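PDB 5CDD: structural polyprotein, VP1 from Israeli acute paralysis virus, which probably serves as a structural capsid protein, one of the jelly-roll subunits from which the virus builds its protein shell. Local coordinates for residues T50-L55 / S175-V180. Residues are numbered along the deposited sequence; the frame is centred on the assembly and turned at random.
Sequences TDNWIL and STTQIV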
ATOM      1  N   THR A  50      21.210  41.479  -3.405  1.00 34.55           N
ATOM      2  CA  THR A  50      22.551  42.015  -3.205  1.00 35.68           C
ATOM      3  C   THR A  50      23.561  40.889  -3.354  1.00 37.03           C
ATOM      4  O   THR A  50      23.460  39.864  -2.684  1.00 37.59           O
ATOM      5  CB  THR A  50      22.725  42.657  -1.805  1.00 34.91           C
ATOM      6  OG1 THR A  50      24.047  43.198  -1.691  1.00 33.72           O
ATOM      7  CG2 THR A  50      22.524  41.628  -0.709  1.00 35.53           C
ATOM      8  N   ASP A  51      24.526  41.069  -4.247  1.00 38.55           N
ATOM      9  CA  ASP A  51      25.540  40.047  -4.459  1.00 40.03           C
ATOM     10  C   ASP A  51      26.636  40.171  -3.415  1.00 39.56           C
ATOM     11  O   ASP A  51      27.610  39.425  -3.438  1.00 39.52           O
ATOM     12  CB  ASP A  51      26.142  40.174  -5.861  1.00 43.45           C
ATOM     13  CG  ASP A  51      25.113  39.971  -6.960  1.00 47.44           C
ATOM     14  OD1 ASP A  51      24.615  38.834  -7.116  1.00 49.56           O
ATOM     15  OD2 ASP A  51      24.801  40.952  -7.670  1.00 49.56           O
ATOM     16  N   ASN A  52      26.480  41.118  -2.495  1.00 39.11           N
ATOM     17  CA  ASN A  52      27.489  41.306  -1.462  1.00 39.41           C
ATOM     18  C   ASN A  52      27.009  42.154  -0.291  1.00 38.79           C
ATOM     19  O   ASN A  52      26.933  43.377  -0.388  1.00 39.67           O
ATOM     20  CB  ASN A  52      28.740  41.943  -2.068  1.00 40.30           C
ATOM     21  CG  ASN A  52      29.967  41.745  -1.203  1.00 41.30           C
ATOM     22  OD1 ASN A  52      30.366  40.613  -0.934  1.00 43.23           O
ATOM     23  ND2 ASN A  52      30.573  42.842  -0.766  1.00 41.17           N
ATOM     24  N   TRP A  53      26.696  41.500   0.820  1.00 37.35           N
ATOM     25  CA  TRP A  53      26.237  42.205   2.006  1.00 35.91           C
ATOM     26  C   TRP A  53      27.333  42.135   3.059  1.00 36.14           C
ATOM     27  O   TRP A  53      27.555  41.092   3.674  1.00 35.99           O
ATOM     28  CB  TRP A  53      24.949  41.572   2.532  1.00 34.66           C
ATOM     29  CG  TRP A  53      24.265  42.397   3.578  1.00 34.40           C
ATOM     30  CD1 TRP A  53      24.166  43.759   3.610  1.00 33.98           C
ATOM     31  CD2 TRP A  53      23.529  41.915   4.709  1.00 34.75           C
ATOM     32  NE1 TRP A  53      23.415  44.156   4.689  1.00 34.14           N
ATOM     33  CE2 TRP A  53      23.009  43.046   5.382  1.00 34.90           C
ATOM     34  CE3 TRP A  53      23.255  40.638   5.221  1.00 35.10           C
ATOM     35  CZ2 TRP A  53      22.230  42.938   6.542  1.00 33.51           C
ATOM     36  CZ3 TRP A  53      22.478  40.532   6.374  1.00 34.09           C
ATOM     37  CH2 TRP A  53      21.976  41.676   7.019  1.00 34.16           C
ATOM     38  N   ILE A  54      28.019  43.254   3.256  1.00 36.39           N
ATOM     39  CA  ILE A  54      29.112  43.326   4.215  1.00 36.15           C
ATOM     40  C   ILE A  54      28.634  43.648   5.625  1.00 36.84           C
ATOM     41  O   ILE A  54      27.858  44.581   5.836  1.00 37.76           O
ATOM     42  CB  ILE A  54      30.145  44.377   3.775  1.00 34.66           C
ATOM     43  CG1 ILE A  54      30.583  44.088   2.337  1.00 33.69           C
ATOM     44  CG2 ILE A  54      31.347  44.349   4.702  1.00 34.35           C
ATOM     45  CD1 ILE A  54      31.474  45.142   1.732  1.00 32.29           C
ATOM     46  N   LEU A  55      29.107  42.861   6.585  1.00 37.15           N
ATOM     47  CA  LEU A  55      28.747  43.038   7.984  1.00 38.35           C
ATOM     48  C   LEU A  55      29.952  42.809   8.882  1.00 40.21           C
ATOM     49  O   LEU A  55      30.874  42.078   8.526  1.00 40.32           O
ATOM     50  CB  LEU A  55      27.643  42.059   8.382  1.00 37.49           C
ATOM     51  CG  LEU A  55      26.282  42.230   7.715  1.00 36.50           C
ATOM     52  CD1 LEU A  55      25.334  41.179   8.255  1.00 36.22           C
ATOM     53  CD2 LEU A  55      25.743  43.624   7.987  1.00 35.37           C
ATOM     54  N   SER A 175      33.269  38.644  10.974  1.00 42.31           N
ATOM     55  CA  SER A 175      32.895  39.599   9.950  1.00 43.70           C
ATOM     56  C   SER A 175      32.517  38.791   8.721  1.00 42.98           C
ATOM     57  O   SER A 175      33.298  37.959   8.250  1.00 43.28           O
ATOM     58  CB  SER A 175      34.073  40.502   9.639  1.00 46.46           C
ATOM     59  OG  SER A 175      33.626  41.704   9.042  1.00 53.50           O
ATOM     60  N   THR A 176      31.314  39.026   8.213  1.00 42.51           N
ATOM     61  CA  THR A 176      30.828  38.293   7.059  1.00 41.11           C
ATOM     62  C   THR A 176      30.559  39.111   5.807  1.00 40.49           C
ATOM     63  O   THR A 176      30.549  40.339   5.818  1.00 41.25           O
ATOM     64  CB  THR A 176      29.535  37.528   7.400  1.00 40.32           C
ATOM     65  OG1 THR A 176      28.556  38.434   7.925  1.00 39.55           O
ATOM     66  CG2 THR A 176      29.820  36.449   8.420  1.00 39.41           C
ATOM     67  N   THR A 177      30.345  38.382   4.721  1.00 39.32           N
ATOM     68  CA  THR A 177      30.042  38.943   3.420  1.00 39.16           C
ATOM     69  C   THR A 177      29.272  37.848   2.684  1.00 37.89           C
ATOM     70  O   THR A 177      29.808  36.772   2.424  1.00 38.27           O
ATOM     71  CB  THR A 177      31.328  39.304   2.650  1.00 39.61           C
ATOM     72  OG1 THR A 177      30.979  39.731   1.331  1.00 42.85           O
ATOM     73  CG2 THR A 177      32.276  38.113   2.574  1.00 39.20           C
ATOM     74  N   GLN A 178      28.005  38.105   2.372  1.00 36.61           N
ATOM     75  CA  GLN A 178      27.202  37.092   1.700  1.00 34.74           C
ATOM     76  C   GLN A 178      26.292  37.611   0.602  1.00 32.82           C
ATOM     77  O   GLN A 178      26.008  38.806   0.513  1.00 31.86           O
ATOM     78  CB  GLN A 178      26.338  36.338   2.718  1.00 36.26           C
ATOM     79  CG  GLN A 178      26.939  36.236   4.108  1.00 39.30           C
ATOM     80  CD  GLN A 178      26.535  37.391   5.007  1.00 38.95           C
ATOM     81  OE1 GLN A 178      26.554  38.553   4.602  1.00 39.78           O
ATOM     82  NE2 GLN A 178      26.177  37.072   6.240  1.00 39.06           N
ATOM     83  N   ILE A 179      25.846  36.683  -0.239  1.00 31.51           N
ATOM     84  CA  ILE A 179      24.924  36.996  -1.319  1.00 30.00           C
ATOM     85  C   ILE A 179      23.551  36.787  -0.694  1.00 30.08           C
ATOM     86  O   ILE A 179      23.254  35.707  -0.185  1.00 30.96           O
ATOM     87  CB  ILE A 179      25.087  36.027  -2.505  1.00 28.49           C
ATOM     88  CG1 ILE A 179      26.520  36.089  -3.041  1.00 28.49           C
ATOM     89  CG2 ILE A 179      24.099  36.388  -3.597  1.00 26.92           C
ATOM     90  CD1 ILE A 179      26.825  35.064  -4.112  1.00 25.41           C
ATOM     91  N   VAL A 180      22.724  37.821  -0.717  1.00 28.89           N
ATOM     92  CA  VAL A 180      21.401  37.720  -0.124  1.00 28.32           C
ATOM     93  C   VAL A 180      20.296  37.591  -1.166  1.00 28.21           C
ATOM     94  O   VAL A 180      20.201  38.392  -2.098  1.00 28.46           O
ATOM     95  CB  VAL A 180      21.107  38.942   0.773  1.00 27.66           C
ATOM     96  CG1 VAL A 180      19.786  38.752   1.494  1.00 26.53           C
ATOM     97  CG2 VAL A 180      22.237  39.138   1.769  1.00 27.02           C
TER
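Val-180 CG2 approaches the indole of Trp-53 obliquely, 3.9 Å from CE3, while Leu-55 CD1, from the same strand as the indole, lies over one face, 3.4 Å above the ring plane and offset toward the rim. In this sheet of the viral jelly-roll fold, strands 52-55 and 176-180 run antiparallel, their axes 150° apart. The register shifts by one between Thr-50/Val-180 and Trp-53/Gln-178, a beta bulge: segment 50-55 holds one extra residue where it turns a corner at Asp-51. Phe-96, Leu-66 and Tyr-170 also pack on the face that carries Thr-50, Trp-53, Gln-178 and Val-180. There Trp-53 CB sits 3.7 Å from Val-180 CG2, and Thr-50 adds its methyl CG2, 3.4 Å from Val-180 CB. At the corner, Asp-51, directed away from strand 176-180, forms a salt bridge with Arg-75 through OD2. Beyond the bulge, Trp-53 N bonds to Gln-178 O at 2.8 Å, Gln-178 N returns to Trp-53 O at 3.3 Å, and Leu-55 N reaches Thr-176 O at 3.0 Å. Leu-55 O receives a weak bond from Thr-176 N and a second from the hydroxyl of Ser-175, whose OG lies 2.8 Å away, tilted 16° from the carbonyl plane.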